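Local coordinates for protein putative aspartate aminotransferase (Thermus thermophilus, PDB 1IUG) that probably transfers amino groups between amino acids such as aspartate and 2-oxo acids, using pyridoxal 5'-phosphate as cofactor, at residues 259-262 and 263-266; 330-333 and 334-337; 36-39 and 40-44; 238-241 and 242-246. All coordinates share one frame; numbering follows the deposited sequence.

Interaction 1 (259-262 and 263-266)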
# COMPACT_ATOMS: atom_id res chain seq x y z
N TRP A 259 -0.89 6.83 30.87
CA TRP A 259 -0.62 7.99 31.71
C TRP A 259 -0.66 9.29 30.90
O TRP A 259 -1.22 10.29 31.34
CB TRP A 259 0.73 7.84 32.41
CG TRP A 259 1.12 9.03 33.22
CD1 TRP A 259 0.78 9.30 34.52
CD2 TRP A 259 1.90 10.15 32.78
NE1 TRP A 259 1.29 10.51 34.90
CE2 TRP A 259 1.98 11.06 33.86
CE3 TRP A 259 2.54 10.48 31.57
CZ2 TRP A 259 2.67 12.28 33.77
CZ3 TRP A 259 3.22 11.69 31.48
CH2 TRP A 259 3.28 12.57 32.57
N GLN A 260 -0.07 9.26 29.70
CA GLN A 260 -0.02 10.42 28.81
C GLN A 260 -1.41 10.89 28.37
O GLN A 260 -1.67 12.09 28.29
CB GLN A 260 0.84 10.12 27.57
CG GLN A 260 2.34 10.07 27.85
CD GLN A 260 3.15 9.66 26.63
OE1 GLN A 260 2.74 8.78 25.87
NE2 GLN A 260 4.31 10.28 26.45
N ASN A 261 -2.29 9.94 28.06
CA ASN A 261 -3.63 10.26 27.62
C ASN A 261 -4.47 10.79 28.78
O ASN A 261 -5.26 11.73 28.61
CB ASN A 261 -4.31 9.04 26.99
CG ASN A 261 -5.45 9.42 26.08
OD1 ASN A 261 -5.27 10.18 25.13
ND2 ASN A 261 -6.64 8.88 26.35
N ALA A 262 -4.30 10.18 29.95
CA ALA A 262 -5.02 10.59 31.15
C ALA A 262 -4.59 12.01 31.53
O ALA A 262 -5.36 12.78 32.11
CB ALA A 262 -4.73 9.63 32.29
N LEU A 263 -3.35 12.34 31.19
CA LEU A 263 -2.79 13.67 31.45
C LEU A 263 -3.57 14.71 30.64
O LEU A 263 -3.86 15.79 31.15
CB LEU A 263 -1.31 13.69 31.06
CG LEU A 263 -0.54 14.99 31.30
CD1 LEU A 263 -0.44 15.28 32.80
CD2 LEU A 263 0.85 14.89 30.68
N LEU A 264 -3.91 14.37 29.40
CA LEU A 264 -4.66 15.27 28.52
C LEU A 264 -6.09 15.47 29.01
O LEU A 264 -6.61 16.59 28.98
CB LEU A 264 -4.66 14.74 27.09
CG LEU A 264 -3.30 14.64 26.39
CD1 LEU A 264 -3.48 14.06 25.00
CD2 LEU A 264 -2.64 16.01 26.33
N TYR A 265 -6.74 14.39 29.44
CA TYR A 265 -8.10 14.47 29.95
C TYR A 265 -8.13 15.25 31.26
O TYR A 265 -9.09 15.97 31.53
CB TYR A 265 -8.70 13.08 30.16
CG TYR A 265 -9.37 12.51 28.93
CD1 TYR A 265 -8.92 11.33 28.34
CD2 TYR A 265 -10.48 13.15 28.35
CE1 TYR A 265 -9.54 10.80 27.23
CE2 TYR A 265 -11.11 12.63 27.23
CZ TYR A 265 -10.64 11.45 26.67
OH TYR A 265 -11.25 10.92 25.55
N GLY A 266 -7.07 15.13 32.05
CA GLY A 266 -6.99 15.84 33.31
C GLY A 266 -6.99 17.35 33.09
O GLY A 266 -7.73 18.08 33.75
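Asn261 and Tyr265, one helical turn apart, lie side by side and point the same way, with the amide plane of Asn261 turned 86° from the ring plane of Tyr265. The amide nitrogen comes in at the edge of the ring, near its plane, Asn261 ND2 standing 3.6 Å from Tyr265 CE1. Asn261 ND2 donates to the carbonyl oxygen of Val284, and Tyr265 OH accepts from the backbone N of Ala286. Both groups thus fasten helix 250-270 to the five-stranded sheet at and just before strand 285-288, and Phe280 meets the Tyr265 ring edge-to-face. Cut back to alanine, this position would probably leave the Ala286 N-H without its phenolic partner and a gap beside Phe280 and the Asn261 amide.

Trp259 and Leu263, a second i to i+4 pair, also run side by side. With CG anti to the backbone N (chi1 176°), the indole reaches along the helix, and its CH2 approaches Leu263 CD2 to 3.9 Å, obliquely to the ring. Leucine suits this place because its branch also meets Ala334 and Ala338 of helix 331-348, while the indole forms a cation-pi pair with Arg331. Tyr265 N bonds to Asn261 O at 3.2 Å, and Gly266 N to Ala262 O at 2.9 Å. The chemistry differs with direction: Trp259 and Leu263 offer carbon surface to helix 331-348, beside the Gln260 amide that bonds Tyr329 O, whereas Asn261 and Tyr265 give buried backbone polar atoms near strand 285-288 their partners.

Interaction 2 (330-333 and 334-337)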
# COMPACT_ATOMS: atom_id res chain seq x y z
N ASP A 330 7.98 11.22 25.10
CA ASP A 330 8.31 10.69 26.42
C ASP A 330 7.50 11.40 27.50
O ASP A 330 6.61 12.20 27.21
CB ASP A 330 9.82 10.73 26.70
CG ASP A 330 10.38 12.14 26.93
OD1 ASP A 330 11.59 12.23 27.22
OD2 ASP A 330 9.64 13.14 26.85
N ARG A 331 7.81 11.05 28.74
CA ARG A 331 7.18 11.59 29.95
C ARG A 331 7.17 13.13 29.95
O ARG A 331 6.13 13.76 30.14
CB ARG A 331 8.00 11.07 31.14
CG ARG A 331 7.30 10.82 32.48
CD ARG A 331 6.68 12.06 33.07
NE ARG A 331 6.51 11.97 34.52
CZ ARG A 331 5.78 11.04 35.15
NH1 ARG A 331 5.14 10.10 34.47
NH2 ARG A 331 5.64 11.11 36.47
N TYR A 332 8.32 13.73 29.65
CA TYR A 332 8.46 15.18 29.68
C TYR A 332 7.94 15.98 28.50
O TYR A 332 7.58 17.14 28.64
CB TYR A 332 9.90 15.52 30.05
CG TYR A 332 10.28 14.75 31.30
CD1 TYR A 332 11.07 13.60 31.22
CD2 TYR A 332 9.73 15.09 32.53
CE1 TYR A 332 11.29 12.80 32.33
CE2 TYR A 332 9.94 14.30 33.66
CZ TYR A 332 10.72 13.16 33.55
OH TYR A 332 10.92 12.36 34.65
N GLU A 333 7.88 15.35 27.33
CA GLU A 333 7.35 16.03 26.16
C GLU A 333 5.84 16.12 26.35
O GLU A 333 5.21 17.10 25.97
CB GLU A 333 7.71 15.26 24.88
CG GLU A 333 9.17 15.41 24.52
CD GLU A 333 9.61 14.47 23.41
OE1 GLU A 333 10.34 14.93 22.52
OE2 GLU A 333 9.25 13.28 23.44
N ALA A 334 5.27 15.10 27.01
CA ALA A 334 3.84 15.06 27.30
C ALA A 334 3.50 16.18 28.27
O ALA A 334 2.50 16.88 28.09
CB ALA A 334 3.46 13.71 27.88
N LEU A 335 4.33 16.36 29.30
CA LEU A 335 4.11 17.42 30.29
C LEU A 335 4.15 18.78 29.58
O LEU A 335 3.43 19.70 29.95
CB LEU A 335 5.18 17.38 31.39
CG LEU A 335 5.10 16.29 32.47
CD1 LEU A 335 6.25 16.46 33.46
CD2 LEU A 335 3.77 16.39 33.21
N GLY A 336 4.99 18.87 28.55
CA GLY A 336 5.08 20.10 27.78
C GLY A 336 3.80 20.36 27.01
O GLY A 336 3.35 21.50 26.91
N VAL A 337 3.22 19.29 26.45
CA VAL A 337 1.98 19.38 25.69
C VAL A 337 0.85 19.81 26.63
O VAL A 337 -0.02 20.59 26.25
CB VAL A 337 1.60 18.02 25.03
CG1 VAL A 337 0.28 18.13 24.30
CG2 VAL A 337 2.68 17.58 24.07
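With chi1 at -51° in Tyr332 and -75° in Leu335, each CG stands beside its own backbone N, and the two side chains lie side by side, pointing the same way, on the exposed side of the first turns of helix 331-348. The turn they decorate starts with a capping box, in which Asp330 is the N-cap and Glu333 its partner. Glu333 N donates to Asp330 OD2 at 2.9 Å, meeting the oxygen nearly along its C-O axis. In return Asp330 N donates to Glu333 OE2, also at 2.9 Å, on the anti lone pair, the one away from the other oxygen. Aspartate is short enough to reach an N-H of the first turn, and glutamate long enough to reach back; both negative charges would be favoured by the positive end of the helix dipole. The other carboxylate oxygen, Glu333 OE1, forms a salt bridge with Arg11.

Across the two segments the helix begins regularly: Asp330 O accepts from Ala334 N at 3.2 Å, and Glu333 O from Val337 N at 3.0 Å. Ala334, small and buried, lets helix 250-270 come close, where it meets Trp259 and Gln260. The Tyr332 ring carries Arg331 CB over one face, offset toward the rim, and is met obliquely by the leucine, with Tyr332 CD2 3.9 Å from Leu335 CD1.

Interaction 3 (36-39 and 40-44)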
# COMPACT_ATOMS: atom_id res chain seq x y z
N PHE A 36 11.73 -9.85 7.02
CA PHE A 36 10.29 -10.04 6.85
C PHE A 36 9.79 -11.08 7.86
O PHE A 36 8.81 -10.83 8.57
CB PHE A 36 9.98 -10.50 5.43
CG PHE A 36 8.57 -10.21 5.00
CD1 PHE A 36 8.23 -8.94 4.52
CD2 PHE A 36 7.59 -11.19 5.06
CE1 PHE A 36 6.93 -8.66 4.12
CE2 PHE A 36 6.28 -10.92 4.67
CZ PHE A 36 5.95 -9.64 4.19
N LEU A 37 10.48 -12.21 7.94
CA LEU A 37 10.13 -13.27 8.89
C LEU A 37 10.25 -12.75 10.32
O LEU A 37 9.46 -13.12 11.19
CB LEU A 37 11.04 -14.48 8.71
CG LEU A 37 10.62 -15.48 7.63
CD1 LEU A 37 11.71 -16.52 7.45
CD2 LEU A 37 9.30 -16.13 8.02
N LYS A 38 11.24 -11.90 10.56
CA LYS A 38 11.47 -11.30 11.86
C LYS A 38 10.24 -10.47 12.24
O LYS A 38 9.70 -10.60 13.33
CB LYS A 38 12.71 -10.40 11.80
CG LYS A 38 13.63 -10.44 13.01
CD LYS A 38 12.93 -10.03 14.29
CE LYS A 38 13.86 -10.06 15.51
NZ LYS A 38 15.26 -10.49 15.21
N ALA A 39 9.80 -9.63 11.31
CA ALA A 39 8.63 -8.78 11.54
C ALA A 39 7.39 -9.63 11.79
O ALA A 39 6.61 -9.34 12.70
CB ALA A 39 8.41 -7.84 10.36
N ARG A 40 7.22 -10.69 10.99
CA ARG A 40 6.09 -11.63 11.10
C ARG A 40 6.02 -12.10 12.57
O ARG A 40 4.98 -12.00 13.22
CB ARG A 40 6.36 -12.88 10.25
CG ARG A 40 6.33 -12.81 8.70
CD ARG A 40 5.01 -12.42 8.06
NE ARG A 40 3.88 -13.27 8.44
CZ ARG A 40 3.88 -14.60 8.59
NH1 ARG A 40 4.97 -15.33 8.39
NH2 ARG A 40 2.78 -15.19 9.03
N GLY A 41 7.16 -12.60 13.05
CA GLY A 41 7.27 -13.11 14.41
C GLY A 41 7.02 -12.11 15.51
O GLY A 41 6.41 -12.45 16.53
N LEU A 42 7.50 -10.89 15.33
CA LEU A 42 7.30 -9.84 16.33
C LEU A 42 5.83 -9.39 16.41
O LEU A 42 5.30 -9.16 17.49
CB LEU A 42 8.22 -8.66 16.05
CG LEU A 42 9.72 -8.95 16.23
CD1 LEU A 42 10.54 -7.78 15.74
CD2 LEU A 42 10.02 -9.26 17.70
N LEU A 43 5.18 -9.28 15.26
CA LEU A 43 3.77 -8.88 15.21
C LEU A 43 2.92 -9.98 15.84
O LEU A 43 1.85 -9.72 16.39
CB LEU A 43 3.35 -8.64 13.76
CG LEU A 43 3.85 -7.32 13.16
CD1 LEU A 43 3.85 -7.37 11.64
CD2 LEU A 43 2.99 -6.18 13.68
N ARG A 44 3.44 -11.19 15.74
CA ARG A 44 2.84 -12.41 16.28
C ARG A 44 2.76 -12.24 17.80
O ARG A 44 1.71 -12.48 18.40
CB ARG A 44 3.77 -13.56 15.91
CG ARG A 44 3.15 -14.72 15.19
CD ARG A 44 2.10 -15.42 16.00
NE ARG A 44 2.74 -16.35 16.94
CZ ARG A 44 3.70 -17.22 16.63
NH1 ARG A 44 4.17 -17.30 15.38
NH2 ARG A 44 4.19 -18.02 17.56
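Phe36 and Arg40 pack on the buried flank of the helix, while Lys38 and Leu42 lie on a more open one. The Phe36 ring and the guanidinium planes are 31° apart, but it is the aliphatic part of the arginine that does the touching: Arg40 CD sits 3.9 Å from Phe36 CE2, oblique to the ring. A chi1 of -71° sets Arg40 CG beside its backbone N, 3.2 Å from Phe36 O, and bends at chi2 (-62°) and chi3 (-56°) then lay CD beside the ring and turn the guanidinium off. This charged end leads away to strand 52-57, where NE donates to the carbonyl of Val53 and NH2 forms a salt bridge with Glu52. This is helix 30-47 packed against an edge strand of the seven-stranded mixed sheet, with Ala39 and Leu43 also facing Ile55. A methionine in place of Arg40 would probably leave Glu52 without its positive mate and the Val53 carbonyl without that donor.

The more open side joins the methylenes of exposed Lys38 to Leu42. Lys38 CD rests 3.6 Å from Leu42 CD1, the lysine chain crossing the leucine branch at a slant. Leu42 is only partly exposed, since Leu243 and Glu244 of helix 233-246 also pack on it.

Interaction 4 (238-241 and 242-246)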
# COMPACT_ATOMS: atom_id res chain seq x y z
N ALA A 238 11.29 -0.71 9.39
CA ALA A 238 10.92 0.24 10.44
C ALA A 238 10.03 -0.42 11.50
O ALA A 238 10.21 -0.19 12.70
CB ALA A 238 10.21 1.45 9.81
N VAL A 239 9.09 -1.24 11.05
CA VAL A 239 8.19 -1.95 11.96
C VAL A 239 8.98 -2.91 12.85
O VAL A 239 8.78 -2.96 14.06
CB VAL A 239 7.09 -2.73 11.18
CG1 VAL A 239 6.34 -3.69 12.11
CG2 VAL A 239 6.11 -1.76 10.53
N ALA A 240 9.90 -3.66 12.24
CA ALA A 240 10.73 -4.62 12.96
C ALA A 240 11.60 -3.93 14.02
O ALA A 240 11.64 -4.36 15.18
CB ALA A 240 11.60 -5.40 11.99
N ALA A 241 12.25 -2.84 13.63
CA ALA A 241 13.11 -2.06 14.52
C ALA A 241 12.37 -1.53 15.75
O ALA A 241 12.89 -1.58 16.87
CB ALA A 241 13.75 -0.91 13.76
N VAL A 242 11.16 -1.00 15.55
CA VAL A 242 10.37 -0.47 16.65
C VAL A 242 9.90 -1.58 17.59
O VAL A 242 10.02 -1.47 18.81
CB VAL A 242 9.15 0.35 16.15
CG1 VAL A 242 8.19 0.64 17.29
CG2 VAL A 242 9.62 1.66 15.53
N LEU A 243 9.37 -2.66 17.01
CA LEU A 243 8.89 -3.78 17.81
C LEU A 243 10.00 -4.41 18.64
O LEU A 243 9.77 -4.84 19.77
CB LEU A 243 8.21 -4.84 16.94
CG LEU A 243 6.83 -4.45 16.40
CD1 LEU A 243 6.33 -5.52 15.44
CD2 LEU A 243 5.85 -4.25 17.55
N GLU A 244 11.21 -4.45 18.09
CA GLU A 244 12.36 -5.02 18.80
C GLU A 244 12.67 -4.24 20.08
O GLU A 244 13.10 -4.83 21.07
CB GLU A 244 13.60 -5.05 17.91
CG GLU A 244 13.70 -6.29 17.04
CD GLU A 244 14.91 -6.27 16.12
OE1 GLU A 244 14.72 -6.43 14.90
OE2 GLU A 244 16.04 -6.09 16.63
N GLU A 245 12.45 -2.93 20.05
CA GLU A 245 12.72 -2.09 21.21
C GLU A 245 11.56 -2.02 22.20
O GLU A 245 11.77 -2.04 23.41
CB GLU A 245 13.09 -0.67 20.76
CG GLU A 245 13.55 0.21 21.92
CD GLU A 245 13.77 1.65 21.52
OE1 GLU A 245 12.96 2.51 21.94
OE2 GLU A 245 14.76 1.94 20.81
N VAL A 246 10.33 -1.96 21.69
CA VAL A 246 9.15 -1.85 22.54
C VAL A 246 8.67 -3.13 23.21
O VAL A 246 8.33 -3.11 24.40
CB VAL A 246 7.97 -1.20 21.77
CG1 VAL A 246 6.69 -1.23 22.60
CG2 VAL A 246 8.31 0.24 21.41
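Glu244 N donates to Ala240 O at 2.9 Å, the shortest bond between the two segments, and the side chain of Glu244 gathers round the same oxygen. Its CG lies 3.4 Å from Ala240 O, since chi1 of -86° sets CG beside the backbone N, back over the preceding turn. The carboxylate then extends along the helix surface toward Lys38 of helix 30-47, whose side chain it touches. An exposed glutamate fits here, because its methylenes can pack on the turn while the charged end stays at the surface.

One residue earlier, Leu243 N donates to Val239 O at 3.0 Å in a nearly straight bond (168°). The side chains of this pair lie side by side, pointing the same way, and Val239 CG1 touches Leu243 CD1 at 3.8 Å. These are regular i to i+4 contacts near the C-terminal end of helix 233-246, which packs on the seven-stranded sheet of the large, cofactor-binding domain, as in fold type I aminotransferases: Val239 meets Leu193 and Phe195 of strand 193-198, and Leu243 meets Leu43 of helix 30-47. Branched apolar residues suit that face, whereas the small Ala240 lets helix 30-47 approach.

Val242 takes a third direction, toward the loop residue His13. Its CG2, anti to the carbonyl carbon, lies 3.4 Å from Ala238 O, the oxygen that also accepts from Val242 N. The bond from Glu245 N to Ala241 O is weak and long at 3.5 Å, but Val246 N returns to a sound bond with Val242 O at 2.9 Å. Glu245 OE2 forms a salt bridge with Lys15.

Overall arrangement
From the N terminus the contacts come in the order 3, 4, 1, 2, in series: none nests within or crosses another. Each spans about one helical turn between adjoining segments, so none closes a long loop by itself. Interactions 3 and 4 touch, their centres about 10 Å apart, and join helix 30-47 to helix 233-246 beside the seven-stranded sheet. Helix 250-270 follows helix 233-246 in the chain and carries the course to interaction 1, whose centre is about 25 Å from that of interaction 4. Interactions 1 and 2 touch in turn, pairing helix 250-270 with the C-terminal helix 331-348 beside the five-stranded sheet.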